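CDA peptide synthetase I (Streptomyces coelicolor, PDB 5DU9) is a multidomain nonribosomal peptide synthetase, represented here by its condensation domain, a two-lobed alpha/beta fold. Local coordinates at residues 30-35 with 387-392; 156-161 with 306-311; 288-293 with 360-365; 382-387 with 408-413. The protein carries 1 engineered substitution. One frame throughout, in Å; residues are numbered along the deposited sequence.

Interaction 1: 30-35 with 387-392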
loop_
_atom_site.group_PDB
_atom_site.type_symbol
_atom_site.label_atom_id
_atom_site.label_comp_id
_atom_site.label_asym_id
_atom_site.label_seq_id
_atom_site.Cartn_x
_atom_site.Cartn_y
_atom_site.Cartn_z
ATOM N N ALA A 30 -13.881 -9.045 6.443
ATOM C CA ALA A 30 -12.855 -9.130 5.405
ATOM C C ALA A 30 -12.222 -7.766 5.153
ATOM O O ALA A 30 -11.618 -7.530 4.105
ATOM C CB ALA A 30 -13.455 -9.677 4.118
ATOM N N HIS A 31 -12.345 -6.872 6.124
ATOM C CA HIS A 31 -11.930 -5.489 5.927
ATOM C C HIS A 31 -10.423 -5.323 5.797
ATOM O O HIS A 31 -9.967 -4.291 5.307
ATOM C CB HIS A 31 -12.450 -4.618 7.069
ATOM C CG HIS A 31 -13.937 -4.474 7.073
ATOM N ND1 HIS A 31 -14.641 -4.002 5.986
ATOM C CD2 HIS A 31 -14.860 -4.751 8.025
ATOM C CE1 HIS A 31 -15.930 -3.988 6.268
ATOM N NE2 HIS A 31 -16.090 -4.439 7.499
ATOM N N TYR A 32 -9.655 -6.321 6.225
ATOM C CA TYR A 32 -8.202 -6.269 6.072
ATOM C C TYR A 32 -7.721 -7.182 4.940
ATOM O O TYR A 32 -6.539 -7.520 4.861
ATOM C CB TYR A 32 -7.522 -6.602 7.409
ATOM C CG TYR A 32 -7.558 -5.406 8.337
ATOM C CD1 TYR A 32 -8.661 -5.163 9.149
ATOM C CD2 TYR A 32 -6.514 -4.494 8.365
ATOM C CE1 TYR A 32 -8.712 -4.055 9.974
ATOM C CE2 TYR A 32 -6.557 -3.383 9.188
ATOM C CZ TYR A 32 -7.653 -3.170 9.992
ATOM O OH TYR A 32 -7.694 -2.061 10.806
ATOM N N ARG A 33 -8.638 -7.551 4.046
ATOM C CA ARG A 33 -8.257 -8.132 2.758
ATOM C C ARG A 33 -7.768 -7.025 1.838
ATOM O O ARG A 33 -8.477 -6.040 1.608
ATOM C CB ARG A 33 -9.425 -8.857 2.082
ATOM C CG ARG A 33 -9.936 -10.120 2.774
ATOM C CD ARG A 33 -8.961 -11.286 2.689
ATOM N NE ARG A 33 -8.416 -11.506 1.346
ATOM C CZ ARG A 33 -8.851 -12.412 0.470
ATOM N NH1 ARG A 33 -9.867 -13.223 0.753
ATOM N NH2 ARG A 33 -8.253 -12.515 -0.709
ATOM N N THR A 34 -6.562 -7.194 1.310
ATOM C CA THR A 34 -5.975 -6.231 0.387
ATOM C C THR A 34 -5.554 -6.948 -0.880
ATOM O O THR A 34 -5.597 -8.177 -0.951
ATOM C CB THR A 34 -4.768 -5.521 1.017
ATOM O OG1 THR A 34 -3.828 -6.499 1.473
ATOM C CG2 THR A 34 -5.209 -4.678 2.192
ATOM N N GLY A 35 -5.152 -6.193 -1.891
ATOM C CA GLY A 35 -4.747 -6.826 -3.125
ATOM C C GLY A 35 -4.145 -5.906 -4.156
ATOM O O GLY A 35 -4.236 -4.680 -4.073
ATOM N N SER A 387 -5.582 -1.124 -1.071
ATOM C CA SER A 387 -4.375 -0.986 -0.259
ATOM C C SER A 387 -4.623 -1.209 1.231
ATOM O O SER A 387 -3.681 -1.433 1.986
ATOM C CB SER A 387 -3.742 0.397 -0.469
ATOM O OG SER A 387 -4.431 1.414 0.245
ATOM N N GLY A 388 -5.882 -1.162 1.654
ATOM C CA GLY A 388 -6.215 -1.359 3.053
ATOM C C GLY A 388 -7.499 -0.651 3.434
ATOM O O GLY A 388 -7.986 0.194 2.684
ATOM N N PRO A 389 -8.056 -0.988 4.607
ATOM C CA PRO A 389 -9.294 -0.343 5.052
ATOM C C PRO A 389 -9.058 1.101 5.469
ATOM O O PRO A 389 -7.923 1.468 5.770
ATOM C CB PRO A 389 -9.725 -1.194 6.246
ATOM C CG PRO A 389 -8.458 -1.742 6.778
ATOM C CD PRO A 389 -7.562 -1.966 5.593
ATOM N N THR A 390 -10.120 1.897 5.494
ATOM C CA THR A 390 -9.995 3.308 5.822
ATOM C C THR A 390 -11.233 3.835 6.538
ATOM O O THR A 390 -12.354 3.367 6.313
ATOM C CB THR A 390 -9.733 4.149 4.548
ATOM O OG1 THR A 390 -9.550 5.527 4.899
ATOM C CG2 THR A 390 -10.881 4.019 3.567
ATOM N N THR A 391 -11.005 4.801 7.422
ATOM C CA THR A 391 -12.083 5.521 8.083
ATOM C C THR A 391 -12.583 6.672 7.213
ATOM O O THR A 391 -13.641 7.247 7.473
ATOM C CB THR A 391 -11.629 6.089 9.439
ATOM O OG1 THR A 391 -10.503 6.955 9.247
ATOM C CG2 THR A 391 -11.242 4.969 10.389
ATOM N N ASP A 392 -11.820 7.002 6.178
ATOM C CA ASP A 392 -12.133 8.154 5.344
ATOM C C ASP A 392 -11.680 7.908 3.903
ATOM O O ASP A 392 -12.458 7.422 3.081
ATOM C CB ASP A 392 -11.474 9.410 5.932
ATOM C CG ASP A 392 -11.509 10.599 4.990
ATOM O OD1 ASP A 392 -12.553 10.825 4.351
ATOM O OD2 ASP A 392 -10.484 11.306 4.887
#
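On the N-terminal-lobe side of the ligand pocket, a type I beta turn from Ala30 to Arg33 leads into strand 33-40 and presents Tyr32, Thr34 and the carbonyl of His31 to the chain at 387-389, which runs in nearly the opposite direction. Pro389 carries most of the contact. Its CG sits over one face of the Tyr32 ring, 3.6 Å from the ring centroid and 16° off the normal, a CH-pi contact displaced toward the CE2 side; the two side chains cross at about a right angle. Although CB of Tyr32 points away from 387-392, CG lies beside the backbone N (chi1 -78°), and the ring beyond it comes nearer. His31 O also lies against the proline ring, 3.2 Å from Pro389 CB. Thr34 CG2 packs 3.6 Å from Gly388 CA and equally near the carbonyl oxygen of Ser387; at the backbone angles of Gly388 a CB would be jammed against that same oxygen. Helix 14-24 packs against Tyr32 through Val19, Ala22 and Gln23. Apolar packing of a turn on an extended loop thus joins the two lobes beside the ligand pocket of this condensation domain.

Interaction 2: 156-161 with 306-311. With UM2 ((2S)-2-amino-N-butyl-propanamide), chain E.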
loop_
_atom_site.group_PDB
_atom_site.type_symbol
_atom_site.label_atom_id
_atom_site.label_comp_id
_atom_site.label_asym_id
_atom_site.label_seq_id
_atom_site.Cartn_x
_atom_site.Cartn_y
_atom_site.Cartn_z
ATOM N N VAL A 156 -4.487 -10.882 -0.601
ATOM C CA VAL A 156 -3.843 -11.267 0.644
ATOM C C VAL A 156 -4.644 -10.789 1.833
ATOM O O VAL A 156 -5.541 -9.953 1.704
ATOM C CB VAL A 156 -2.411 -10.689 0.756
ATOM C CG1 VAL A 156 -1.533 -11.181 -0.389
ATOM C CG2 VAL A 156 -2.438 -9.157 0.792
ATOM N N HIS A 157 -4.320 -11.345 2.992
ATOM C CA HIS A 157 -4.678 -10.716 4.247
ATOM C C HIS A 157 -3.561 -9.744 4.570
ATOM O O HIS A 157 -2.390 -10.092 4.451
ATOM C CB HIS A 157 -4.852 -11.731 5.368
ATOM C CG HIS A 157 -5.589 -11.184 6.546
ATOM N ND1 HIS A 157 -5.066 -10.198 7.356
ATOM C CD2 HIS A 157 -6.818 -11.465 7.036
ATOM C CE1 HIS A 157 -5.941 -9.903 8.303
ATOM N NE2 HIS A 157 -7.013 -10.654 8.128
ATOM N N HIS A 158 -3.911 -8.523 4.959
ATOM C CA HIS A 158 -2.905 -7.505 5.222
ATOM C C HIS A 158 -1.892 -7.948 6.286
ATOM O O HIS A 158 -0.767 -7.445 6.320
ATOM C CB HIS A 158 -3.583 -6.192 5.639
ATOM C CG HIS A 158 -2.789 -4.969 5.299
ATOM N ND1 HIS A 158 -1.429 -5.001 5.078
ATOM C CD2 HIS A 158 -3.168 -3.682 5.117
ATOM C CE1 HIS A 158 -1.003 -3.784 4.787
ATOM N NE2 HIS A 158 -2.040 -2.965 4.808
ATOM N N ILE A 159 -2.268 -8.899 7.137
ATOM C CA ILE A 159 -1.371 -9.313 8.210
ATOM C C ILE A 159 -0.128 -10.046 7.693
ATOM O O ILE A 159 0.859 -10.134 8.415
ATOM C CB ILE A 159 -2.098 -10.207 9.258
ATOM C CG1 ILE A 159 -1.346 -10.167 10.593
ATOM C CG2 ILE A 159 -2.265 -11.641 8.759
ATOM C CD1 ILE A 159 -2.127 -10.739 11.769
ATOM N N VAL A 160 -0.153 -10.557 6.458
ATOM C CA VAL A 160 1.007 -11.292 5.937
ATOM C C VAL A 160 1.783 -10.534 4.848
ATOM O O VAL A 160 2.954 -10.834 4.612
ATOM C CB VAL A 160 0.616 -12.688 5.370
ATOM C CG1 VAL A 160 0.179 -13.618 6.498
ATOM C CG2 VAL A 160 -0.460 -12.588 4.303
ATOM N N ILE A 161 1.148 -9.565 4.196
ATOM C CA ILE A 161 1.758 -8.893 3.042
ATOM C C ILE A 161 1.423 -7.408 3.000
ATOM O O ILE A 161 0.246 -7.032 3.017
ATOM C CB ILE A 161 1.300 -9.552 1.708
ATOM C CG1 ILE A 161 1.922 -10.947 1.542
ATOM C CG2 ILE A 161 1.643 -8.676 0.494
ATOM C CD1 ILE A 161 3.428 -10.960 1.317
ATOM N N PRO A 306 9.715 -10.527 2.997
ATOM C CA PRO A 306 8.272 -10.390 2.778
ATOM C C PRO A 306 7.498 -10.490 4.087
ATOM O O PRO A 306 7.793 -11.341 4.924
ATOM C CB PRO A 306 7.944 -11.553 1.840
ATOM C CG PRO A 306 9.235 -11.843 1.142
ATOM C CD PRO A 306 10.297 -11.597 2.170
ATOM N N GLY A 307 6.525 -9.608 4.268
ATOM C CA GLY A 307 5.803 -9.550 5.520
ATOM C C GLY A 307 4.924 -8.323 5.582
ATOM O O GLY A 307 4.549 -7.760 4.557
ATOM N N MET A 308 4.588 -7.931 6.805
ATOM C CA MET A 308 3.768 -6.763 7.065
ATOM C C MET A 308 4.430 -5.970 8.183
ATOM O O MET A 308 4.393 -6.383 9.341
ATOM C CB MET A 308 2.346 -7.185 7.448
ATOM C CG MET A 308 1.511 -6.108 8.120
ATOM S SD MET A 308 1.514 -4.547 7.227
ATOM C CE MET A 308 0.062 -3.755 7.926
ATOM N N VAL A 309 5.062 -4.851 7.828
ATOM C CA VAL A 309 5.753 -4.019 8.815
ATOM C C VAL A 309 5.491 -2.533 8.620
ATOM O O VAL A 309 6.000 -1.714 9.377
ATOM C CB VAL A 309 7.288 -4.237 8.781
ATOM C CG1 VAL A 309 7.653 -5.531 9.472
ATOM C CG2 VAL A 309 7.809 -4.213 7.358
ATOM N N SER A 310 4.687 -2.187 7.620
ATOM C CA SER A 310 4.476 -0.790 7.279
ATOM C C SER A 310 3.876 0.019 8.431
ATOM O O SER A 310 3.169 -0.508 9.299
ATOM C CB SER A 310 3.582 -0.677 6.046
ATOM O OG SER A 310 2.355 -1.338 6.253
ATOM N N ASN A 311 4.185 1.310 8.412
ATOM C CA ASN A 311 3.764 2.256 9.428
ATOM C C ASN A 311 3.056 3.414 8.736
ATOM O O ASN A 311 3.286 3.660 7.557
ATOM C CB ASN A 311 4.981 2.738 10.224
ATOM C CG ASN A 311 4.615 3.484 11.492
ATOM O OD1 ASN A 311 3.546 3.291 12.072
ATOM N ND2 ASN A 311 5.524 4.336 11.943
HETATM C CCH UM2 E . -1.913 -0.445 12.148
HETATM C CCI UM2 E . -1.542 -1.354 10.990
HETATM C CCJ UM2 E . -2.726 -1.654 10.068
HETATM C CCK UM2 E . -2.999 -0.538 9.059
HETATM N NCL UM2 E . -2.170 -0.597 7.862
HETATM C CCM UM2 E . -2.668 -0.368 6.645
HETATM O OCN UM2 E . -3.841 -0.556 6.357
HETATM C CCO UM2 E . -1.718 0.172 5.613
HETATM C CCP UM2 E . -1.700 1.695 5.692
HETATM N NCQ UM2 E . -2.166 -0.215 4.260
#
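Two loops meet backbone to backbone where the CA atoms of Ile161 and Gly307 come within 4.8 Å, and a pair of CA-H...O contacts joins them: Gly307 CA lies 3.3 Å from Val160 O, and Ile161 CA returns the contact to Gly307 O. The bulk of the side-chain packing falls to Met308, whose CB points at 156-161. Its CG, anti to the backbone N (chi1 163°), rests 3.2 Å from His158 O, and CB is close to the carbonyl oxygen of Ile159. A bend at chi2 (50°) then carries SD toward the imidazole. The terminal CE lies over one face of the His158 ring, 3.6 Å from the centroid and 27° off the normal, shifted toward ND1 and CE1; SD stands obliquely to the same ring. With one face occupied in this way, the rim does the polar work. His158 NE2 accepts a hydrogen bond of 2.8 Å from NCQ of (2S)-2-amino-N-butyl-propanamide, which approaches in the ring plane, whereas ND1 gives a weak one, 3.3 Å long, to Ile161 O. The preceding His157 is turned to another task: its ND1 accepts from Ile159 N at 3.1 Å, practically in the ring plane, and its NE2 pairs with Gln23. Val19 of helix 14-24 packs on Met308 as well as on His157 and Ile159. His157 and His158 open the HHxxxDG sequence motif of condensation domains; here the first holds the turn and the second faces the ligand, while Asp162 of the same motif bonds Gly307 and Val309.

Interaction 3: 288-293 with 360-365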
loop_
_atom_site.group_PDB
_atom_site.type_symbol
_atom_site.label_atom_id
_atom_site.label_comp_id
_atom_site.label_asym_id
_atom_site.label_seq_id
_atom_site.Cartn_x
_atom_site.Cartn_y
_atom_site.Cartn_z
ATOM N N VAL A 288 -3.561 21.594 7.929
ATOM C CA VAL A 288 -4.049 20.397 7.268
ATOM C C VAL A 288 -3.226 19.199 7.712
ATOM O O VAL A 288 -2.023 19.309 7.973
ATOM C CB VAL A 288 -4.004 20.535 5.732
ATOM C CG1 VAL A 288 -4.923 21.663 5.280
ATOM C CG2 VAL A 288 -2.585 20.777 5.249
ATOM N N VAL A 289 -3.895 18.059 7.816
ATOM C CA VAL A 289 -3.236 16.802 8.133
ATOM C C VAL A 289 -3.428 15.828 6.984
ATOM O O VAL A 289 -4.541 15.665 6.479
ATOM C CB VAL A 289 -3.787 16.184 9.430
ATOM C CG1 VAL A 289 -3.067 14.885 9.760
ATOM C CG2 VAL A 289 -3.653 17.171 10.579
ATOM N N VAL A 290 -2.332 15.215 6.557
ATOM C CA VAL A 290 -2.405 14.049 5.696
ATOM C C VAL A 290 -1.627 12.942 6.380
ATOM O O VAL A 290 -0.760 13.208 7.210
ATOM C CB VAL A 290 -1.849 14.321 4.289
ATOM C CG1 VAL A 290 -2.651 15.435 3.616
ATOM C CG2 VAL A 290 -0.381 14.678 4.340
ATOM N N SER A 291 -1.954 11.700 6.049
ATOM C CA SER A 291 -1.249 10.555 6.607
ATOM C C SER A 291 -0.353 9.950 5.546
ATOM O O SER A 291 -0.752 9.805 4.387
ATOM C CB SER A 291 -2.236 9.514 7.143
ATOM O OG SER A 291 -3.029 10.046 8.198
ATOM N N VAL A 292 0.864 9.605 5.951
ATOM C CA VAL A 292 1.878 9.122 5.039
ATOM C C VAL A 292 2.352 7.733 5.466
ATOM O O VAL A 292 2.740 7.539 6.613
ATOM C CB VAL A 292 3.079 10.096 4.993
ATOM C CG1 VAL A 292 4.150 9.590 4.048
ATOM C CG2 VAL A 292 2.610 11.483 4.574
ATOM N N PRO A 293 2.306 6.756 4.550
ATOM C CA PRO A 293 2.918 5.467 4.884
ATOM C C PRO A 293 4.439 5.475 4.730
ATOM O O PRO A 293 4.970 6.145 3.844
ATOM C CB PRO A 293 2.277 4.495 3.885
ATOM C CG PRO A 293 1.737 5.333 2.776
ATOM C CD PRO A 293 1.764 6.779 3.180
ATOM N N SER A 360 -5.114 11.920 12.014
ATOM C CA SER A 360 -4.970 11.416 10.660
ATOM C C SER A 360 -5.613 12.356 9.665
ATOM O O SER A 360 -6.417 13.216 10.027
ATOM C CB SER A 360 -5.610 10.032 10.526
ATOM O OG SER A 360 -7.006 10.109 10.733
ATOM N N GLY A 361 -5.240 12.179 8.407
ATOM C CA GLY A 361 -5.922 12.810 7.296
ATOM C C GLY A 361 -6.026 11.763 6.213
ATOM O O GLY A 361 -5.780 10.583 6.477
ATOM N N PRO A 362 -6.378 12.177 4.992
ATOM C CA PRO A 362 -6.335 11.193 3.908
ATOM C C PRO A 362 -4.957 10.561 3.822
ATOM O O PRO A 362 -3.963 11.261 3.979
ATOM C CB PRO A 362 -6.648 12.021 2.657
ATOM C CG PRO A 362 -6.364 13.436 3.046
ATOM C CD PRO A 362 -6.701 13.526 4.501
ATOM N N THR A 363 -4.892 9.254 3.609
ATOM C CA THR A 363 -3.610 8.603 3.408
ATOM C C THR A 363 -3.138 8.884 1.993
ATOM O O THR A 363 -3.852 8.599 1.034
ATOM C CB THR A 363 -3.689 7.084 3.641
ATOM O OG1 THR A 363 -4.094 6.826 4.992
ATOM C CG2 THR A 363 -2.331 6.429 3.390
ATOM N N VAL A 364 -1.947 9.464 1.872
ATOM C CA VAL A 364 -1.352 9.741 0.571
ATOM C C VAL A 364 -0.211 8.760 0.348
ATOM O O VAL A 364 0.864 8.892 0.932
ATOM C CB VAL A 364 -0.840 11.187 0.469
ATOM C CG1 VAL A 364 -0.272 11.457 -0.927
ATOM C CG2 VAL A 364 -1.964 12.157 0.785
ATOM N N ASN A 365 -0.473 7.778 -0.509
ATOM C CA ASN A 365 0.429 6.667 -0.752
ATOM C C ASN A 365 0.955 6.711 -2.179
ATOM O O ASN A 365 0.332 6.168 -3.094
ATOM C CB ASN A 365 -0.304 5.347 -0.483
ATOM C CG ASN A 365 0.577 4.130 -0.670
ATOM O OD1 ASN A 365 1.786 4.240 -0.855
ATOM N ND2 ASN A 365 -0.035 2.952 -0.608
#
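Ser291 and Thr363 form a single bridge, their CA atoms 4.4 Å apart, and around them the contact is tight. Ser291 uses three of its polar atoms at once. Its N donates to Pro362 O at 2.9 Å, coming from well above the carbonyl plane, while its O receives Val364 N at 2.8 Å almost along the C=O axis. The hydroxyl, held beside its own backbone N (chi1 -62°), accepts from Gly361 N at 3.1 Å in a nearly straight bond. Gly361 also brings its CA to 3.3 Å from Val289 O. The strands run in the same general sense at 42°, and this short bridge ties the two-stranded antiparallel sheet of 287-294 and 311-318 to edge strand 363-366 of the four-stranded sheet, joining two beta elements of the C-terminal lobe. On the buried face, Val290 CB meets Val364 CG2 at 4.1 Å, with helix 267-283 covering both. Toward the ends, with partly exposed residues, the strands part. At one, Val289 CG1 merely rests against the backbone carbonyl carbon of Ser360. At the other, the CA atoms of Pro293 and Asn365 have spread to 6.3 Å, although Pro293 CD stays close to Val364 O; the two side chains cross at about a right angle, Pro293 CG 3.8 Å from Asn365 OD1.

Interaction 4: 382-387 with 408-413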
loop_
_atom_site.group_PDB
_atom_site.type_symbol
_atom_site.label_atom_id
_atom_site.label_comp_id
_atom_site.label_asym_id
_atom_site.label_seq_id
_atom_site.Cartn_x
_atom_site.Cartn_y
_atom_site.Cartn_z
ATOM N N MET A 382 2.280 -3.447 -12.455
ATOM C CA MET A 382 1.502 -3.583 -11.229
ATOM C C MET A 382 0.446 -2.492 -11.118
ATOM O O MET A 382 0.691 -1.339 -11.474
ATOM C CB MET A 382 2.427 -3.542 -10.010
ATOM C CG MET A 382 1.717 -3.743 -8.675
ATOM S SD MET A 382 2.889 -3.967 -7.320
ATOM C CE MET A 382 1.821 -3.700 -5.906
ATOM N N ARG A 383 -0.736 -2.862 -10.637
ATOM C CA ARG A 383 -1.715 -1.866 -10.231
ATOM C C ARG A 383 -2.411 -2.310 -8.954
ATOM O O ARG A 383 -2.597 -3.503 -8.695
ATOM C CB ARG A 383 -2.732 -1.581 -11.345
ATOM C CG ARG A 383 -3.853 -2.589 -11.543
ATOM C CD ARG A 383 -4.938 -1.972 -12.424
ATOM N NE ARG A 383 -5.900 -2.951 -12.931
ATOM C CZ ARG A 383 -7.127 -3.144 -12.447
ATOM N NH1 ARG A 383 -7.583 -2.429 -11.424
ATOM N NH2 ARG A 383 -7.908 -4.064 -12.996
ATOM N N SER A 384 -2.772 -1.321 -8.152
ATOM C CA SER A 384 -3.384 -1.559 -6.857
ATOM C C SER A 384 -4.848 -1.951 -7.023
ATOM O O SER A 384 -5.534 -1.450 -7.915
ATOM C CB SER A 384 -3.252 -0.307 -5.986
ATOM O OG SER A 384 -3.799 -0.512 -4.698
ATOM N N ILE A 385 -5.318 -2.865 -6.179
ATOM C CA ILE A 385 -6.731 -3.240 -6.159
ATOM C C ILE A 385 -7.376 -2.681 -4.898
ATOM O O ILE A 385 -8.442 -2.070 -4.956
ATOM C CB ILE A 385 -6.923 -4.775 -6.224
ATOM C CG1 ILE A 385 -6.438 -5.321 -7.573
ATOM C CG2 ILE A 385 -8.382 -5.159 -5.997
ATOM C CD1 ILE A 385 -7.198 -4.796 -8.788
ATOM N N SER A 386 -6.721 -2.899 -3.764
ATOM C CA SER A 386 -7.147 -2.319 -2.499
ATOM C C SER A 386 -5.966 -2.309 -1.540
ATOM O O SER A 386 -5.404 -3.355 -1.239
ATOM C CB SER A 386 -8.316 -3.099 -1.904
ATOM O OG SER A 386 -8.739 -2.515 -0.686
ATOM N N SER A 387 -5.582 -1.124 -1.071
ATOM C CA SER A 387 -4.375 -0.986 -0.259
ATOM C C SER A 387 -4.623 -1.209 1.231
ATOM O O SER A 387 -3.681 -1.433 1.986
ATOM C CB SER A 387 -3.742 0.397 -0.469
ATOM O OG SER A 387 -4.431 1.414 0.245
ATOM N N ASP A 408 -5.784 5.939 -7.537
ATOM C CA ASP A 408 -6.909 5.266 -6.899
ATOM C C ASP A 408 -7.389 6.067 -5.698
ATOM O O ASP A 408 -6.605 6.382 -4.799
ATOM C CB ASP A 408 -6.522 3.853 -6.454
ATOM C CG ASP A 408 -6.535 2.851 -7.594
ATOM O OD1 ASP A 408 -6.270 3.251 -8.741
ATOM O OD2 ASP A 408 -6.823 1.662 -7.341
ATOM N N PHE A 409 -8.669 6.418 -5.704
ATOM C CA PHE A 409 -9.317 6.979 -4.529
ATOM C C PHE A 409 -10.073 5.858 -3.842
ATOM O O PHE A 409 -11.012 5.296 -4.402
ATOM C CB PHE A 409 -10.255 8.130 -4.899
ATOM C CG PHE A 409 -9.587 9.479 -4.906
ATOM C CD1 PHE A 409 -8.327 9.643 -5.453
ATOM C CD2 PHE A 409 -10.230 10.589 -4.377
ATOM C CE1 PHE A 409 -7.711 10.884 -5.461
ATOM C CE2 PHE A 409 -9.618 11.832 -4.380
ATOM C CZ PHE A 409 -8.360 11.979 -4.925
ATOM N N GLU A 410 -9.631 5.524 -2.637
ATOM C CA GLU A 410 -10.226 4.456 -1.851
ATOM C C GLU A 410 -11.013 5.069 -0.707
ATOM O O GLU A 410 -10.429 5.539 0.271
ATOM C CB GLU A 410 -9.143 3.517 -1.318
ATOM C CG GLU A 410 -8.172 3.025 -2.380
ATOM C CD GLU A 410 -7.152 2.038 -1.838
ATOM O OE1 GLU A 410 -6.787 2.146 -0.650
ATOM O OE2 GLU A 410 -6.708 1.153 -2.602
ATOM N N GLY A 411 -12.335 5.069 -0.839
ATOM C CA GLY A 411 -13.202 5.738 0.114
ATOM C C GLY A 411 -13.964 4.794 1.019
ATOM O O GLY A 411 -14.462 3.757 0.576
ATOM N N ASN A 412 -14.056 5.160 2.294
ATOM C CA ASN A 412 -14.944 4.483 3.224
ATOM C C ASN A 412 -16.372 4.555 2.676
ATOM O O ASN A 412 -16.865 5.645 2.387
ATOM C CB ASN A 412 -14.854 5.120 4.612
ATOM C CG ASN A 412 -15.768 4.452 5.629
ATOM O OD1 ASN A 412 -16.989 4.470 5.495
ATOM N ND2 ASN A 412 -15.174 3.868 6.659
ATOM N N PRO A 413 -17.041 3.400 2.521
ATOM C CA PRO A 413 -18.343 3.399 1.839
ATOM C C PRO A 413 -19.466 4.089 2.612
ATOM O O PRO A 413 -20.507 4.378 2.022
ATOM C CB PRO A 413 -18.644 1.908 1.665
ATOM C CG PRO A 413 -17.856 1.228 2.721
ATOM C CD PRO A 413 -16.608 2.039 2.882
HETATM O O HOH W 1 -7.316 -0.290 -9.077
HETATM O O HOH W 2 -6.198 0.486 -5.039
HETATM O O HOH W 3 -5.513 0.753 -9.827
#
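Beside the ligand pocket, the carboxylate of Glu410 reaches from strand 404-411 to grip Ser387, a residue that lines the pocket. It does so with both oxygens: OE2 accepts Ser387 N at 3.0 Å, and OE1 accepts the Ser387 hydroxyl OG at 2.6 Å. Both donors come to the syn sides of the carboxylate, some 20° out of its plane, so the pair of bonds fixes the rotation of the group. Ser387 OG is brought there by a chi1 of 78°, which sets it between the backbone N and the carbonyl carbon. Asn394 gives OE1 a further hydrogen bond. Two residues earlier on the strand, pointing the same way, Asp408 makes its contact through water. A single water takes a hydrogen bond from Ser384 OG at 2.6 Å and donates to Asp408 OD2 at 2.7 Å and to Glu410 OE2 at 2.6 Å, so its protons probably ease the repulsion between the two buried acids. Asp408 OD1 is also paired with Ser245. Beyond strand 379-384, of the six-stranded sheet, Ile385 and Ser386 both face Gly35 in a classic beta bulge, and the chain turns a corner at Ile385. Water-bridged polar contacts here join the sheets of the two lobes, consistent with Glu410 acting as a second-shell residue that positions Ser387 at the ligand pocket.

Overall arrangement
Three of the four contacts gather round the ligand pocket. Interactions 2 and 4 are buried, whereas 1 and 3 are partly so. Interactions 1, 2 and 4 all reach the six-stranded sheet, in which strand 33-40 lies between 149-157 and 379-384; interactions 3 and 4 both reach the four-stranded one, through 363-366 and 404-411. Interactions 1 and 4 share Ser387, whose carbonyl side faces Thr34 and whose N and OG face Glu410. Chemistry follows position: interaction 1 relies on apolar and CH-pi packing, interaction 2 on methionine and histidine beside the ligand, and interaction 4 on carboxylates and water between sheets. Interaction 3 is a short strand bridge with a serine hydroxyl bond within the C-terminal lobe.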